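Local coordinates for protein geranyltranstransferase (Enterococcus faecalis, PDB 3P8L) that probably catalyses the magnesium-dependent condensation of isopentenyl diphosphate with geranyl diphosphate to give farnesyl diphosphate, at residues L173-L178 with P254-I259. Residues are numbered along the deposited sequence; the frame is centred on the assembly and turned at random.
Sequences LTLEEL and PALLGI
L256 reaches from the short helix 253-257 to the first turn of helix 175-200, and it makes its contacts through one methyl, CD1. This CD1 comes within 3.8 Å of L175 CA, so the tip of one leucine rests against backbone as well as side chain. The same methyl lies 3.9 Å from L178 CD2, one turn further along the helix, and 4.2 Å from L175 CD1. The L256 side chain lies at a slant to those of L175 and L178, both of which hold CG anti to the backbone N (chi1 176° and -179°), beside the carbonyl carbon. A looser touch follows where L175 CD2 meets L257 CD2 at 4.3 Å. The side chains of L175 and L178 also touch Y253, while L257 leans on A265 of helix 259-283.

The helix start that receives L256 carries a capping box: T174 OG1 accepts from E177 N, and T174 N gives a nearly straight bond (2.8 Å) to the anti lone pair of E177 OE1. The polar groups of T174 and E177 are thus used at their own helix end. Such chemistry implies a modest association at the surface of this all-helical isoprenoid synthase fold, held by van der Waals contacts between methyl groups and backbone carbon.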
ATOM      1  N   LEU A 173      12.929 -22.470  14.427  1.00 92.21           N
ATOM      2  CA  LEU A 173      12.682 -22.873  13.047  1.00 89.75           C
ATOM      3  C   LEU A 173      13.783 -23.781  12.520  1.00 85.63           C
ATOM      4  O   LEU A 173      14.926 -23.715  12.978  1.00 85.40           O
ATOM      5  CB  LEU A 173      12.555 -21.637  12.143  1.00 89.50           C
ATOM      6  CG  LEU A 173      11.488 -20.581  12.451  1.00 88.56           C
ATOM      7  CD1 LEU A 173      11.783 -19.298  11.689  1.00 82.78           C
ATOM      8  CD2 LEU A 173      10.075 -21.086  12.143  1.00 90.43           C
ATOM      9  N   THR A 174      13.428 -24.619  11.549  1.00 81.84           N
ATOM     10  CA  THR A 174      14.407 -25.431  10.824  1.00 81.57           C
ATOM     11  C   THR A 174      15.121 -24.568   9.781  1.00 81.21           C
ATOM     12  O   THR A 174      14.751 -23.411   9.562  1.00 77.34           O
ATOM     13  CB  THR A 174      13.755 -26.646  10.116  1.00 81.29           C
ATOM     14  OG1 THR A 174      12.970 -26.199   9.006  1.00 72.79           O
ATOM     15  CG2 THR A 174      12.871 -27.442  11.076  1.00 86.42           C
ATOM     16  N   LEU A 175      16.136 -25.139   9.137  1.00 79.81           N
ATOM     17  CA  LEU A 175      16.867 -24.451   8.077  1.00 77.52           C
ATOM     18  C   LEU A 175      15.945 -24.015   6.935  1.00 77.74           C
ATOM     19  O   LEU A 175      16.018 -22.876   6.474  1.00 75.04           O
ATOM     20  CB  LEU A 175      18.002 -25.339   7.548  1.00 77.01           C
ATOM     21  CG  LEU A 175      18.851 -24.846   6.367  1.00 75.56           C
ATOM     22  CD1 LEU A 175      19.629 -23.568   6.709  1.00 69.65           C
ATOM     23  CD2 LEU A 175      19.804 -25.938   5.919  1.00 66.62           C
ATOM     24  N   GLU A 176      15.062 -24.918   6.515  1.00 76.87           N
ATOM     25  CA  GLU A 176      14.184 -24.697   5.367  1.00 74.73           C
ATOM     26  C   GLU A 176      13.013 -23.754   5.688  1.00 71.52           C
ATOM     27  O   GLU A 176      12.488 -23.081   4.793  1.00 64.99           O
ATOM     28  CB  GLU A 176      13.684 -26.034   4.812  1.00 77.10           C
ATOM     29  CG  GLU A 176      14.804 -26.980   4.325  1.00 84.53           C
ATOM     30  CD  GLU A 176      15.474 -27.785   5.448  1.00 85.58           C
ATOM     31  OE1 GLU A 176      16.606 -28.268   5.232  1.00 82.53           O
ATOM     32  OE2 GLU A 176      14.882 -27.928   6.545  1.00 79.52           O
ATOM     33  N   GLU A 177      12.616 -23.714   6.961  1.00 65.88           N
ATOM     34  CA  GLU A 177      11.645 -22.736   7.448  1.00 67.90           C
ATOM     35  C   GLU A 177      12.269 -21.336   7.486  1.00 68.20           C
ATOM     36  O   GLU A 177      11.627 -20.362   7.081  1.00 70.04           O
ATOM     37  CB  GLU A 177      11.135 -23.115   8.838  1.00 70.66           C
ATOM     38  CG  GLU A 177      10.183 -24.311   8.867  1.00 73.49           C
ATOM     39  CD  GLU A 177       9.790 -24.717  10.285  1.00 77.25           C
ATOM     40  OE1 GLU A 177      10.667 -24.780  11.176  1.00 74.49           O
ATOM     41  OE2 GLU A 177       8.591 -24.978  10.507  1.00 83.85           O
ATOM     42  N   LEU A 178      13.511 -21.255   7.973  1.00 62.80           N
ATOM     43  CA  LEU A 178      14.303 -20.024   7.984  1.00 61.44           C
ATOM     44  C   LEU A 178      14.490 -19.452   6.579  1.00 61.10           C
ATOM     45  O   LEU A 178      14.280 -18.254   6.365  1.00 54.57           O
ATOM     46  CB  LEU A 178      15.668 -20.253   8.647  1.00 61.66           C
ATOM     47  CG  LEU A 178      16.628 -19.058   8.777  1.00 68.89           C
ATOM     48  CD1 LEU A 178      16.133 -18.017   9.784  1.00 70.21           C
ATOM     49  CD2 LEU A 178      18.018 -19.527   9.165  1.00 71.63           C
ATOM     50  N   PRO A 254      24.962 -19.337  10.592  1.00 97.43           N
ATOM     51  CA  PRO A 254      26.142 -19.834  11.264  1.00 96.88           C
ATOM     52  C   PRO A 254      25.780 -20.800  12.361  1.00 95.50           C
ATOM     53  O   PRO A 254      26.432 -21.799  12.574  1.00 93.55           O
ATOM     54  CB  PRO A 254      26.733 -18.556  11.828  1.00 97.85           C
ATOM     55  CG  PRO A 254      26.448 -17.567  10.770  1.00 97.75           C
ATOM     56  CD  PRO A 254      25.225 -18.021  10.013  1.00 97.89           C
ATOM     57  N   ALA A 255      24.726 -20.493  13.077  1.00 94.35           N
ATOM     58  CA  ALA A 255      24.361 -21.352  14.165  1.00 93.58           C
ATOM     59  C   ALA A 255      23.936 -22.703  13.646  1.00 92.80           C
ATOM     60  O   ALA A 255      24.268 -23.724  14.204  1.00 92.81           O
ATOM     61  CB  ALA A 255      23.263 -20.730  14.968  1.00 93.60           C
ATOM     62  N   LEU A 256      23.165 -22.708  12.585  1.00 91.01           N
ATOM     63  CA  LEU A 256      22.620 -23.966  12.082  1.00 89.13           C
ATOM     64  C   LEU A 256      23.638 -24.776  11.292  1.00 88.45           C
ATOM     65  O   LEU A 256      23.514 -25.999  11.190  1.00 85.91           O
ATOM     66  CB  LEU A 256      21.367 -23.726  11.230  1.00 89.67           C
ATOM     67  CG  LEU A 256      20.087 -23.181  11.881  1.00 91.43           C
ATOM     68  CD1 LEU A 256      19.067 -22.859  10.802  1.00 93.26           C
ATOM     69  CD2 LEU A 256      19.484 -24.126  12.926  1.00 94.08           C
ATOM     70  N   LEU A 257      24.646 -24.094  10.749  1.00 88.59           N
ATOM     71  CA  LEU A 257      25.630 -24.726   9.861  1.00 85.38           C
ATOM     72  C   LEU A 257      27.041 -24.792  10.436  1.00 82.08           C
ATOM     73  O   LEU A 257      27.879 -25.557   9.949  1.00 76.47           O
ATOM     74  CB  LEU A 257      25.684 -23.998   8.510  1.00 85.27           C
ATOM     75  CG  LEU A 257      24.430 -23.870   7.637  1.00 89.40           C
ATOM     76  CD1 LEU A 257      24.756 -23.122   6.354  1.00 90.42           C
ATOM     77  CD2 LEU A 257      23.846 -25.224   7.310  1.00 86.06           C
ATOM     78  N   GLY A 258      27.305 -23.987  11.462  1.00 80.59           N
ATOM     79  CA  GLY A 258      28.674 -23.716  11.883  1.00 80.80           C
ATOM     80  C   GLY A 258      29.162 -22.492  11.128  1.00 84.23           C
ATOM     81  O   GLY A 258      28.593 -22.125  10.094  1.00 83.30           O
ATOM     82  N   ILE A 259      30.209 -21.856  11.649  1.00 86.17           N
ATOM     83  CA  ILE A 259      30.789 -20.663  11.035  1.00 87.10           C
ATOM     84  C   ILE A 259      31.372 -20.991   9.654  1.00 87.82           C
ATOM     85  O   ILE A 259      31.065 -20.305   8.674  1.00 89.39           O
ATOM     86  CB  ILE A 259      31.880 -20.006  11.948  1.00 88.44           C
ATOM     87  CG1 ILE A 259      31.366 -19.791  13.386  1.00 89.48           C
ATOM     88  CG2 ILE A 259      32.427 -18.711  11.324  1.00 88.82           C
ATOM     89  CD1 ILE A 259      30.402 -18.617  13.596  1.00 88.76           C
TER